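Local coordinates for stringent starvation protein B (Caulobacter vibrioides, PDB 2QAS) that probably acts as a dimeric adaptor that binds ssrA-tagged proteins and hands them to the ClpX unfoldase for degradation, at residues A[44-49]-A[75-80]. Sequence-based numbering, arbitrary orientation.
Sequences PHHLYI and VLQHQY
With its CG turned between the backbone N and the carbonyl carbon (chi1 53°), the H46 ring meets Q77, whose CG stands anti to its own backbone N (chi1 178°) and whose chain runs on extended. The two side chains lie side by side and point the same way, the amide nearly parallel over one face of the ring, the planes 15° apart. Q77 NE2 sits over the centre of the imidazole, 3.1 Å from H46 CG; it makes no hydrogen bond to either ring nitrogen. The bond from H46 ND1 to P44 O, 2.8 Å long and in both the ring plane and the carbonyl plane, helps hold the ring's rotation, and S117 OG also bonds that oxygen. The other branch of the amide, Q77 OE1, takes part in a hydrogen bond with a polar side chain of the bound peptide.

Next to this contact the backbones pair. L47 N reaches L76 O at 3.0 Å, and L76 N returns to L47 O at 2.8 Å, which makes L47 and L76 an antiparallel hydrogen-bonded pair. On their face of the sheet the two leucines touch through CB (4.4 Å), and both also pack on L32 of helix 16-35. One step on, Y48 and V75 form a non-hydrogen-bonded pair on the other face. There V75 CG2 lies over the Y48 ring, offset toward the rim, 3.9 Å from its centroid, in a CH-pi contact.

V75 N and H78 N each bond a polar side chain of the peptide, and Q79 NE2 bonds its backbone. The arrangement is that of an antiparallel beta-sheet whose outermost strand within the chain, 71-76, runs out into a peptide-binding loop, consistent with the ssrA-tag site of SspB adaptors.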
loop_
_atom_site.group_PDB
_atom_site.type_symbol
_atom_site.label_atom_id
_atom_site.label_comp_id
_atom_site.label_asym_id
_atom_site.label_seq_id
_atom_site.Cartn_x
_atom_site.Cartn_y
_atom_site.Cartn_z
ATOM N N PRO A 44 10.072 -20.411 9.175
ATOM C CA PRO A 44 10.868 -20.632 7.960
ATOM C C PRO A 44 10.768 -19.553 6.880
ATOM O O PRO A 44 11.101 -19.805 5.723
ATOM C CB PRO A 44 10.331 -21.963 7.456
ATOM C CG PRO A 44 8.861 -21.809 7.730
ATOM C CD PRO A 44 8.850 -21.239 9.147
ATOM N N HIS A 45 10.308 -18.361 7.240
ATOM C CA HIS A 45 10.167 -17.289 6.257
ATOM C C HIS A 45 11.483 -16.819 5.643
ATOM O O HIS A 45 12.472 -16.612 6.342
ATOM C CB HIS A 45 9.457 -16.087 6.886
ATOM C CG HIS A 45 8.019 -16.338 7.216
ATOM N ND1 HIS A 45 7.022 -16.314 6.265
ATOM C CD2 HIS A 45 7.412 -16.631 8.391
ATOM C CE1 HIS A 45 5.862 -16.581 6.838
ATOM N NE2 HIS A 45 6.072 -16.778 8.127
ATOM N N HIS A 46 11.480 -16.687 4.321
ATOM C CA HIS A 46 12.623 -16.191 3.570
ATOM C C HIS A 46 12.073 -15.483 2.339
ATOM O O HIS A 46 10.946 -15.759 1.918
ATOM C CB HIS A 46 13.602 -17.312 3.193
ATOM C CG HIS A 46 12.981 -18.472 2.483
ATOM N ND1 HIS A 46 12.096 -19.334 3.097
ATOM C CD2 HIS A 46 13.150 -18.937 1.223
ATOM C CE1 HIS A 46 11.747 -20.281 2.245
ATOM N NE2 HIS A 46 12.372 -20.064 1.100
ATOM N N LEU A 47 12.851 -14.575 1.754
ATOM C CA LEU A 47 12.340 -13.813 0.619
ATOM C C LEU A 47 13.071 -13.915 -0.706
ATOM O O LEU A 47 14.279 -14.074 -0.755
ATOM C CB LEU A 47 12.249 -12.327 1.005
ATOM C CG LEU A 47 11.747 -12.008 2.424
ATOM C CD1 LEU A 47 11.753 -10.511 2.654
ATOM C CD2 LEU A 47 10.344 -12.563 2.627
ATOM N N TYR A 48 12.301 -13.809 -1.783
ATOM C CA TYR A 48 12.835 -13.807 -3.131
ATOM C C TYR A 48 12.442 -12.449 -3.694
ATOM O O TYR A 48 11.259 -12.149 -3.838
ATOM C CB TYR A 48 12.221 -14.914 -3.981
ATOM C CG TYR A 48 12.839 -16.273 -3.752
ATOM C CD1 TYR A 48 12.524 -17.032 -2.625
ATOM C CD2 TYR A 48 13.784 -16.782 -4.648
ATOM C CE1 TYR A 48 13.135 -18.264 -2.387
ATOM C CE2 TYR A 48 14.403 -18.012 -4.425
ATOM C CZ TYR A 48 14.076 -18.749 -3.292
ATOM O OH TYR A 48 14.702 -19.962 -3.076
ATOM N N ILE A 49 13.436 -11.620 -3.983
ATOM C CA ILE A 49 13.195 -10.295 -4.524
ATOM C C ILE A 49 13.694 -10.240 -5.960
ATOM O O ILE A 49 14.842 -10.589 -6.231
ATOM C CB ILE A 49 13.976 -9.209 -3.740
ATOM C CG1 ILE A 49 13.713 -9.331 -2.242
ATOM C CG2 ILE A 49 13.599 -7.835 -4.249
ATOM C CD1 ILE A 49 12.296 -9.166 -1.887
ATOM N N VAL A 75 17.874 -14.001 -3.132
ATOM C CA VAL A 75 17.144 -14.680 -2.088
ATOM C C VAL A 75 17.739 -14.243 -0.757
ATOM O O VAL A 75 18.970 -14.143 -0.617
ATOM C CB VAL A 75 17.232 -16.223 -2.263
ATOM C CG1 VAL A 75 18.686 -16.673 -2.286
ATOM C CG2 VAL A 75 16.471 -16.920 -1.155
ATOM N N LEU A 76 16.857 -13.936 0.195
ATOM C CA LEU A 76 17.260 -13.511 1.529
ATOM C C LEU A 76 16.830 -14.614 2.473
ATOM O O LEU A 76 15.676 -14.685 2.884
ATOM C CB LEU A 76 16.573 -12.191 1.895
ATOM C CG LEU A 76 16.927 -11.014 0.981
ATOM C CD1 LEU A 76 16.167 -9.783 1.419
ATOM C CD2 LEU A 76 18.432 -10.772 1.017
ATOM N N GLN A 77 17.769 -15.490 2.808
ATOM C CA GLN A 77 17.464 -16.620 3.664
ATOM C C GLN A 77 18.661 -17.009 4.519
ATOM O O GLN A 77 18.740 -16.639 5.695
ATOM C CB GLN A 77 17.016 -17.793 2.780
ATOM C CG GLN A 77 16.699 -19.114 3.479
ATOM C CD GLN A 77 16.080 -20.154 2.519
ATOM O OE1 GLN A 77 16.584 -20.388 1.414
ATOM N NE2 GLN A 77 14.990 -20.779 2.949
ATOM N N HIS A 78 19.604 -17.734 3.915
ATOM C CA HIS A 78 20.789 -18.202 4.625
ATOM C C HIS A 78 22.016 -17.334 4.466
ATOM O O HIS A 78 22.917 -17.399 5.299
ATOM C CB HIS A 78 21.164 -19.613 4.160
ATOM C CG HIS A 78 20.061 -20.609 4.302
ATOM N ND1 HIS A 78 19.544 -21.302 3.228
ATOM C CD2 HIS A 78 19.355 -21.008 5.386
ATOM C CE1 HIS A 78 18.562 -22.084 3.642
ATOM N NE2 HIS A 78 18.428 -21.925 4.948
ATOM N N GLN A 79 22.075 -16.532 3.405
ATOM C CA GLN A 79 23.279 -15.739 3.181
ATOM C C GLN A 79 23.113 -14.284 2.785
ATOM O O GLN A 79 23.124 -13.935 1.602
ATOM C CB GLN A 79 24.160 -16.458 2.150
ATOM C CG GLN A 79 24.669 -17.819 2.642
ATOM C CD GLN A 79 25.613 -18.489 1.658
ATOM O OE1 GLN A 79 26.589 -17.889 1.222
ATOM N NE2 GLN A 79 25.328 -19.741 1.308
ATOM N N TYR A 80 22.941 -13.441 3.795
ATOM C CA TYR A 80 22.816 -12.006 3.598
ATOM C C TYR A 80 23.236 -11.308 4.880
ATOM O O TYR A 80 22.966 -11.773 5.990
ATOM C CB TYR A 80 21.402 -11.600 3.206
ATOM C CG TYR A 80 20.364 -11.717 4.293
ATOM C CD1 TYR A 80 19.684 -12.908 4.507
ATOM C CD2 TYR A 80 20.002 -10.605 5.053
ATOM C CE1 TYR A 80 18.652 -12.993 5.442
ATOM C CE2 TYR A 80 18.978 -10.676 5.985
ATOM C CZ TYR A 80 18.303 -11.871 6.175
ATOM O OH TYR A 80 17.266 -11.934 7.088
#